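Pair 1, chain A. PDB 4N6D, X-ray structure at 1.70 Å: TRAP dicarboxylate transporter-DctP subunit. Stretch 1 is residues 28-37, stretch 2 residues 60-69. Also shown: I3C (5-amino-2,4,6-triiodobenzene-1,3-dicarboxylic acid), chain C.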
# COMPACT_ATOMS: atom_id res chain seq x y z
N ALA A 28 12.09 13.53 -28.19
CA ALA A 28 10.68 13.18 -28.02
C ALA A 28 9.78 14.31 -28.47
O ALA A 28 10.17 15.48 -28.44
CB ALA A 28 10.41 12.83 -26.56
N ASP A 29 8.56 13.96 -28.88
CA ASP A 29 7.55 14.95 -29.24
C ASP A 29 6.53 15.14 -28.13
O ASP A 29 5.74 16.07 -28.18
CB ASP A 29 6.80 14.50 -30.49
CG ASP A 29 7.69 14.45 -31.72
OD1 ASP A 29 8.37 15.45 -32.00
OD2 ASP A 29 7.71 13.39 -32.40
N ILE A 30 6.54 14.25 -27.15
CA ILE A 30 5.58 14.30 -26.05
C ILE A 30 6.39 14.28 -24.78
O ILE A 30 7.25 13.41 -24.60
CB ILE A 30 4.64 13.07 -26.07
CG1 ILE A 30 3.74 13.08 -27.32
CG2 ILE A 30 3.77 13.04 -24.83
CD1 ILE A 30 3.09 11.73 -27.59
N SER A 31 6.14 15.23 -23.89
CA SER A 31 6.91 15.37 -22.67
C SER A 31 5.94 15.34 -21.50
O SER A 31 4.98 16.12 -21.47
CB SER A 31 7.69 16.69 -22.67
OG SER A 31 8.54 16.80 -21.52
N LEU A 32 6.16 14.44 -20.56
CA LEU A 32 5.24 14.30 -19.43
C LEU A 32 5.97 14.48 -18.10
O LEU A 32 7.00 13.85 -17.87
CB LEU A 32 4.61 12.92 -19.46
CG LEU A 32 3.82 12.58 -20.72
CD1 LEU A 32 3.47 11.11 -20.75
CD2 LEU A 32 2.60 13.47 -20.82
N SER A 33 5.40 15.27 -17.20
CA SER A 33 5.91 15.38 -15.85
C SER A 33 5.18 14.40 -14.93
O SER A 33 3.98 14.20 -15.07
CB SER A 33 5.74 16.80 -15.31
OG SER A 33 4.36 17.16 -15.41
N TYR A 34 5.91 13.79 -13.99
CA TYR A 34 5.37 12.77 -13.11
C TYR A 34 5.73 13.17 -11.68
O TYR A 34 6.89 13.11 -11.25
CB TYR A 34 5.95 11.42 -13.56
CG TYR A 34 5.37 10.16 -12.96
CD1 TYR A 34 5.28 9.01 -13.74
CD2 TYR A 34 4.99 10.07 -11.63
CE1 TYR A 34 4.81 7.81 -13.20
CE2 TYR A 34 4.51 8.88 -11.10
CZ TYR A 34 4.44 7.75 -11.90
OH TYR A 34 3.99 6.55 -11.41
N ALA A 35 4.72 13.66 -10.95
CA ALA A 35 4.87 14.09 -9.57
C ALA A 35 4.74 12.90 -8.63
O ALA A 35 3.92 12.02 -8.86
CB ALA A 35 3.83 15.15 -9.23
N ASN A 36 5.53 12.89 -7.57
CA ASN A 36 5.48 11.83 -6.59
C ASN A 36 5.86 12.39 -5.23
O ASN A 36 6.88 13.06 -5.11
CB ASN A 36 6.42 10.71 -7.01
CG ASN A 36 5.86 9.34 -6.74
OD1 ASN A 36 5.20 9.12 -5.72
ND2 ASN A 36 6.12 8.41 -7.66
N PHE A 37 5.06 12.15 -4.20
CA PHE A 37 5.24 12.85 -2.94
C PHE A 37 6.37 12.30 -2.02
O PHE A 37 7.05 13.08 -1.34
CB PHE A 37 3.92 12.94 -2.18
CG PHE A 37 3.41 11.63 -1.67
CD1 PHE A 37 3.88 11.11 -0.46
CD2 PHE A 37 2.49 10.90 -2.40
CE1 PHE A 37 3.42 9.88 -0.00
CE2 PHE A 37 2.04 9.67 -1.95
CZ PHE A 37 2.51 9.16 -0.75
N ALA A 60 9.80 4.22 -28.40
CA ALA A 60 10.92 4.48 -29.30
C ALA A 60 11.32 5.92 -29.18
O ALA A 60 11.68 6.57 -30.16
CB ALA A 60 10.55 4.15 -30.74
N GLY A 61 11.25 6.42 -27.95
CA GLY A 61 11.69 7.78 -27.66
C GLY A 61 10.69 8.86 -28.02
O GLY A 61 10.98 10.04 -27.84
N LYS A 62 9.50 8.49 -28.49
CA LYS A 62 8.49 9.50 -28.81
C LYS A 62 7.98 10.22 -27.57
O LYS A 62 7.57 11.38 -27.65
CB LYS A 62 7.32 8.89 -29.57
CG LYS A 62 7.66 8.53 -31.00
CD LYS A 62 6.42 8.05 -31.73
CE LYS A 62 5.84 6.83 -31.06
NZ LYS A 62 4.67 6.30 -31.79
N VAL A 63 8.01 9.53 -26.44
CA VAL A 63 7.62 10.11 -25.16
C VAL A 63 8.83 10.20 -24.26
O VAL A 63 9.63 9.26 -24.19
CB VAL A 63 6.58 9.22 -24.43
CG1 VAL A 63 6.22 9.79 -23.05
CG2 VAL A 63 5.33 9.07 -25.27
N GLN A 64 8.98 11.34 -23.59
CA GLN A 64 9.94 11.47 -22.50
C GLN A 64 9.17 11.80 -21.22
O GLN A 64 8.14 12.46 -21.26
CB GLN A 64 10.99 12.56 -22.80
CG GLN A 64 10.47 13.96 -22.82
CD GLN A 64 11.55 14.96 -23.16
OE1 GLN A 64 12.54 14.63 -23.84
NE2 GLN A 64 11.37 16.19 -22.70
N VAL A 65 9.70 11.33 -20.10
CA VAL A 65 9.08 11.56 -18.79
C VAL A 65 10.09 12.22 -17.84
O VAL A 65 11.22 11.72 -17.67
CB VAL A 65 8.63 10.21 -18.18
CG1 VAL A 65 7.91 10.45 -16.84
CG2 VAL A 65 7.74 9.48 -19.13
N GLN A 66 9.72 13.36 -17.26
CA GLN A 66 10.52 13.97 -16.21
C GLN A 66 9.88 13.64 -14.87
O GLN A 66 8.70 13.90 -14.67
CB GLN A 66 10.56 15.49 -16.31
CG GLN A 66 11.35 16.01 -17.47
CD GLN A 66 10.63 15.76 -18.76
OE1 GLN A 66 11.14 15.07 -19.65
NE2 GLN A 66 9.42 16.31 -18.88
N THR A 67 10.68 13.08 -13.97
CA THR A 67 10.18 12.68 -12.66
C THR A 67 10.53 13.68 -11.57
O THR A 67 11.60 14.30 -11.56
CB THR A 67 10.69 11.29 -12.29
OG1 THR A 67 12.11 11.31 -12.16
CG2 THR A 67 10.27 10.26 -13.33
N TYR A 68 9.61 13.80 -10.61
CA TYR A 68 9.75 14.71 -9.51
C TYR A 68 9.45 14.00 -8.19
O TYR A 68 8.39 14.20 -7.60
CB TYR A 68 8.79 15.89 -9.70
CG TYR A 68 9.13 16.74 -10.91
CD1 TYR A 68 8.70 16.40 -12.17
CD2 TYR A 68 9.87 17.90 -10.76
CE1 TYR A 68 8.99 17.19 -13.27
CE2 TYR A 68 10.17 18.69 -11.83
CZ TYR A 68 9.72 18.34 -13.09
OH TYR A 68 10.06 19.15 -14.15
N PRO A 69 10.39 13.17 -7.72
CA PRO A 69 10.26 12.52 -6.41
C PRO A 69 10.34 13.54 -5.29
O PRO A 69 10.78 14.68 -5.48
CB PRO A 69 11.49 11.61 -6.36
CG PRO A 69 12.50 12.34 -7.19
CD PRO A 69 11.71 12.90 -8.33
I3 I3C C . 14.45 3.37 -33.84
I2 I3C C . 14.91 5.78 -28.38
I1 I3C C . 17.07 8.71 -33.21
O8 I3C C . 15.12 6.69 -35.40
O9 I3C C . 16.83 5.37 -35.18
C10 I3C C . 16.32 8.08 -30.04
N13 I3C C . 14.18 3.71 -30.69
C1 I3C C . 15.69 6.02 -33.17
C6 I3C C . 15.06 4.94 -32.60
C5 I3C C . 14.83 4.86 -31.24
C4 I3C C . 15.25 5.89 -30.44
C3 I3C C . 15.89 6.99 -30.98
C2 I3C C . 16.10 7.05 -32.34
C7 I3C C . 15.90 6.03 -34.65
O11 I3C C . 17.54 8.18 -29.73
O12 I3C C . 15.47 8.87 -29.55
O HOH W 1 13.49 15.18 -26.30
O HOH W 2 13.52 11.20 -27.37

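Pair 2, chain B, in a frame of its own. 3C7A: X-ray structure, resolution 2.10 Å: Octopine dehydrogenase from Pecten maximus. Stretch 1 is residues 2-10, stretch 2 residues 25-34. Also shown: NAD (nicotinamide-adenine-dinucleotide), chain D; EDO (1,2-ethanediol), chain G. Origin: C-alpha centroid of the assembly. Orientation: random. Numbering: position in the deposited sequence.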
# COMPACT_ATOMS: atom_id res chain seq x y z
N THR B 2 -12.82 -6.49 27.32
CA THR B 2 -11.82 -5.51 26.80
C THR B 2 -11.13 -6.05 25.54
O THR B 2 -10.61 -7.17 25.54
CB THR B 2 -10.76 -5.18 27.88
OG1 THR B 2 -11.39 -4.98 29.15
CG2 THR B 2 -9.98 -3.91 27.50
N VAL B 3 -11.15 -5.25 24.48
CA VAL B 3 -10.44 -5.56 23.24
C VAL B 3 -9.07 -4.88 23.26
O VAL B 3 -8.97 -3.67 23.49
CB VAL B 3 -11.24 -5.13 21.98
CG1 VAL B 3 -10.50 -5.50 20.70
CG2 VAL B 3 -12.63 -5.76 21.98
N LYS B 4 -8.01 -5.66 23.03
CA LYS B 4 -6.63 -5.16 23.10
C LYS B 4 -5.99 -5.00 21.71
O LYS B 4 -5.98 -5.94 20.91
CB LYS B 4 -5.78 -6.08 23.99
CG LYS B 4 -6.23 -6.08 25.45
CD LYS B 4 -5.70 -7.27 26.23
CE LYS B 4 -6.27 -7.29 27.64
NZ LYS B 4 -5.78 -8.44 28.45
N VAL B 5 -5.47 -3.80 21.45
CA VAL B 5 -4.97 -3.40 20.12
C VAL B 5 -3.53 -2.85 20.16
O VAL B 5 -3.22 -1.97 20.97
CB VAL B 5 -5.91 -2.33 19.46
CG1 VAL B 5 -5.44 -1.96 18.06
CG2 VAL B 5 -7.36 -2.81 19.43
N CYS B 6 -2.67 -3.36 19.28
CA CYS B 6 -1.30 -2.85 19.11
C CYS B 6 -1.10 -2.15 17.76
O CYS B 6 -1.36 -2.74 16.70
CB CYS B 6 -0.27 -3.98 19.29
SG CYS B 6 1.48 -3.51 19.02
N VAL B 7 -0.64 -0.90 17.81
CA VAL B 7 -0.34 -0.10 16.61
C VAL B 7 1.18 -0.02 16.38
O VAL B 7 1.93 0.33 17.29
CB VAL B 7 -0.93 1.34 16.71
CG1 VAL B 7 -0.67 2.15 15.44
CG2 VAL B 7 -2.43 1.30 17.01
N CYS B 8 1.61 -0.34 15.16
CA CYS B 8 3.04 -0.33 14.80
C CYS B 8 3.41 0.87 13.92
O CYS B 8 2.89 1.02 12.81
CB CYS B 8 3.43 -1.65 14.10
SG CYS B 8 3.14 -3.19 15.04
N GLY B 9 4.32 1.72 14.42
CA GLY B 9 4.80 2.90 13.67
C GLY B 9 4.78 4.22 14.45
O GLY B 9 4.35 4.26 15.60
N GLY B 10 5.25 5.29 13.81
CA GLY B 10 5.29 6.62 14.45
C GLY B 10 5.20 7.86 13.56
O GLY B 10 5.69 8.93 13.94
N ASP B 25 -14.85 3.48 24.39
CA ASP B 25 -15.12 2.72 25.61
C ASP B 25 -14.88 1.22 25.42
O ASP B 25 -15.40 0.62 24.47
CB ASP B 25 -16.55 2.96 26.11
CG ASP B 25 -16.74 4.34 26.73
OD1 ASP B 25 -15.77 4.91 27.28
OD2 ASP B 25 -17.88 4.86 26.67
N GLY B 26 -14.10 0.63 26.32
CA GLY B 26 -13.82 -0.81 26.30
C GLY B 26 -12.65 -1.25 25.43
O GLY B 26 -12.61 -2.40 24.98
N VAL B 27 -11.70 -0.34 25.19
CA VAL B 27 -10.53 -0.62 24.36
C VAL B 27 -9.23 -0.19 25.06
O VAL B 27 -9.17 0.87 25.68
CB VAL B 27 -10.63 0.08 22.96
CG1 VAL B 27 -9.41 -0.21 22.09
CG2 VAL B 27 -11.91 -0.34 22.23
N GLU B 28 -8.19 -1.04 24.96
CA GLU B 28 -6.85 -0.74 25.48
C GLU B 28 -5.81 -0.72 24.35
O GLU B 28 -5.69 -1.69 23.59
CB GLU B 28 -6.46 -1.77 26.56
CG GLU B 28 -5.05 -1.60 27.14
CD GLU B 28 -4.64 -2.75 28.05
OE1 GLU B 28 -5.23 -2.89 29.15
OE2 GLU B 28 -3.72 -3.51 27.68
N VAL B 29 -5.06 0.38 24.24
CA VAL B 29 -4.13 0.60 23.13
C VAL B 29 -2.65 0.61 23.56
O VAL B 29 -2.29 1.27 24.54
CB VAL B 29 -4.45 1.93 22.36
CG1 VAL B 29 -3.43 2.20 21.25
CG2 VAL B 29 -5.86 1.90 21.78
N ARG B 30 -1.82 -0.13 22.83
CA ARG B 30 -0.36 -0.13 23.01
C ARG B 30 0.35 0.28 21.72
O ARG B 30 -0.03 -0.16 20.63
CB ARG B 30 0.13 -1.51 23.47
CG ARG B 30 -0.47 -1.98 24.78
CD ARG B 30 0.27 -3.16 25.37
NE ARG B 30 -0.03 -4.43 24.71
CZ ARG B 30 -1.13 -5.15 24.91
NH1 ARG B 30 -2.07 -4.73 25.75
NH2 ARG B 30 -1.30 -6.29 24.26
N VAL B 31 1.38 1.12 21.84
CA VAL B 31 2.14 1.61 20.68
C VAL B 31 3.58 1.06 20.67
O VAL B 31 4.28 1.13 21.68
CB VAL B 31 2.17 3.18 20.63
CG1 VAL B 31 2.92 3.68 19.40
CG2 VAL B 31 0.76 3.75 20.66
N LEU B 32 3.99 0.51 19.52
CA LEU B 32 5.34 -0.02 19.33
C LEU B 32 6.04 0.63 18.12
O LEU B 32 5.47 0.68 17.03
CB LEU B 32 5.29 -1.55 19.15
CG LEU B 32 6.58 -2.33 18.86
CD1 LEU B 32 7.45 -2.48 20.10
CD2 LEU B 32 6.27 -3.70 18.26
N THR B 33 7.26 1.11 18.34
CA THR B 33 8.12 1.65 17.26
C THR B 33 9.58 1.22 17.43
O THR B 33 10.13 1.24 18.53
CB THR B 33 8.01 3.20 17.11
OG1 THR B 33 9.04 3.68 16.23
CG2 THR B 33 8.14 3.91 18.46
N LEU B 34 10.21 0.83 16.32
CA LEU B 34 11.57 0.27 16.34
C LEU B 34 12.65 1.15 15.68
O LEU B 34 13.77 0.68 15.43
CB LEU B 34 11.58 -1.13 15.69
CG LEU B 34 10.67 -2.24 16.25
CD1 LEU B 34 10.59 -3.41 15.27
CD2 LEU B 34 11.12 -2.72 17.63
PA NAD D . 5.41 8.62 7.21
O1A NAD D . 6.39 9.11 6.22
O2A NAD D . 4.83 9.75 7.98
O5B NAD D . 6.10 7.55 8.20
C5B NAD D . 7.30 7.83 8.89
C4B NAD D . 7.56 6.76 9.95
O4B NAD D . 8.12 5.60 9.35
C3B NAD D . 8.56 7.20 11.01
O3B NAD D . 7.93 7.76 12.14
C2B NAD D . 9.30 5.92 11.37
O2B NAD D . 8.69 5.25 12.45
C1B NAD D . 9.19 5.07 10.11
N9A NAD D . 10.47 5.16 9.38
C8A NAD D . 10.80 6.11 8.44
N7A NAD D . 12.06 5.88 8.01
C5A NAD D . 12.54 4.80 8.65
C6A NAD D . 13.77 4.14 8.58
N6A NAD D . 14.78 4.72 7.95
N1A NAD D . 13.99 3.03 9.38
C2A NAD D . 13.00 2.58 10.24
N3A NAD D . 11.79 3.24 10.30
C4A NAD D . 11.56 4.33 9.52
O3 NAD D . 4.26 7.78 6.44
PN NAD D . 2.69 8.12 6.54
O1N NAD D . 2.49 9.52 6.08
O2N NAD D . 2.19 7.71 7.88
O5D NAD D . 2.00 7.17 5.43
C5D NAD D . 2.11 5.76 5.44
C4D NAD D . 1.77 5.20 4.05
O4D NAD D . 0.49 5.65 3.62
C3D NAD D . 2.78 5.64 3.00
O3D NAD D . 3.16 4.53 2.23
C2D NAD D . 2.04 6.67 2.16
O2D NAD D . 2.44 6.62 0.81
C1D NAD D . 0.58 6.27 2.35
N1N NAD D . -0.37 7.41 2.23
C2N NAD D . -0.22 8.56 2.98
C3N NAD D . -1.12 9.62 2.86
C7N NAD D . -1.10 10.75 3.85
O7N NAD D . -1.90 11.80 3.67
N7N NAD D . -0.23 10.69 4.97
C4N NAD D . -2.18 9.50 1.96
C5N NAD D . -2.33 8.34 1.20
C6N NAD D . -1.41 7.31 1.35
C1 EDO G . 1.02 -3.17 29.11
O1 EDO G . 0.92 -2.11 30.08
C2 EDO G . 0.20 -4.36 29.57
O2 EDO G . -1.17 -3.97 29.72

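The sharpest difference lies on one face of the sheet, where pair 1 ties its strands together through side chains and pair 2 ties one strand to itself. In pair 1 the hydroxyl of Ser31(A) accepts two hydrogen bonds from the neighbouring strand: Gln64(A) NE2 lies 3.1 Å from Ser31(A) OG, and Gln66(A) NE2 lies 2.8 Å from the same OG. A short residue thus serves two long ones, and the bent Gln66(A), with chi1 m and chi2 p, has an end that comes nearer to the partner strand. In pair 2 the matching positions are Lys4(B), Glu28(B) and Arg30(B). Here Arg30(B) NH1 forms a salt bridge with Glu28(B) OE2 at 2.8 Å, two residues apart on a single strand, while Lys4(B) makes no hydrogen bond or salt bridge across the strands through its side chain; its CB lies 4.3 Å from Arg30(B) NH1 and its CG 4.2 Å from Glu28(B) OE2. A 1,2-ethanediol, probably from the crystallisation liquor, adds a weak hydrogen bond from its O2 to Glu28(B) OE2 at 3.3 Å.

Beneath these differences the backbone is nearly the same. Each pair is two parallel neighbouring strands, at 23° in pair 1 and 24° in pair 2, and 14 central residues superpose to 0.5 Å. The ladder is staggered: Gln64(A) N to Ile30(A) O at 2.9 Å and Leu32(A) N to Gln64(A) O at 2.9 Å correspond to Glu28(B) N to Val3(B) O at 3.1 Å and Val5(B) N to Glu28(B) O at 3.0 Å. Gln64(A) and Gln66(A), like Glu28(B) and Arg30(B), use both backbone N and O across the gap.

On the opposite face the rule is apolar filling. Ile30(A), Leu32(A) and Tyr34(A) match Val3(B), Val5(B) and Val7(B). Leu32(A) CD1 reaches Val63(A) CG1 at 3.8 Å; the shorter Val5(B) makes the equivalent contact from CG2 to Val27(B) CG1 at 4.2 Å. One step along, Tyr34(A) CB meets Val65(A) CG1 at 3.9 Å while the end of the tyrosine leads away, and Val7(B) CG2 meets Val29(B) CG1 at 4.4 Å. All six valines on this face of pair 2 adopt chi1 t, a repeating solution.

Further along the face that carries Ser31(A) and Lys4(B), Tyr68(A) sets CE1 3.9 Å from Ser33(A) CB, whereas its counterpart Leu32(B) places CB 4.3 Å from Cys6(B) SG. The two ladders are closely alike in spacing, and on them a ring, a branched chain and a sulfur are each accommodated.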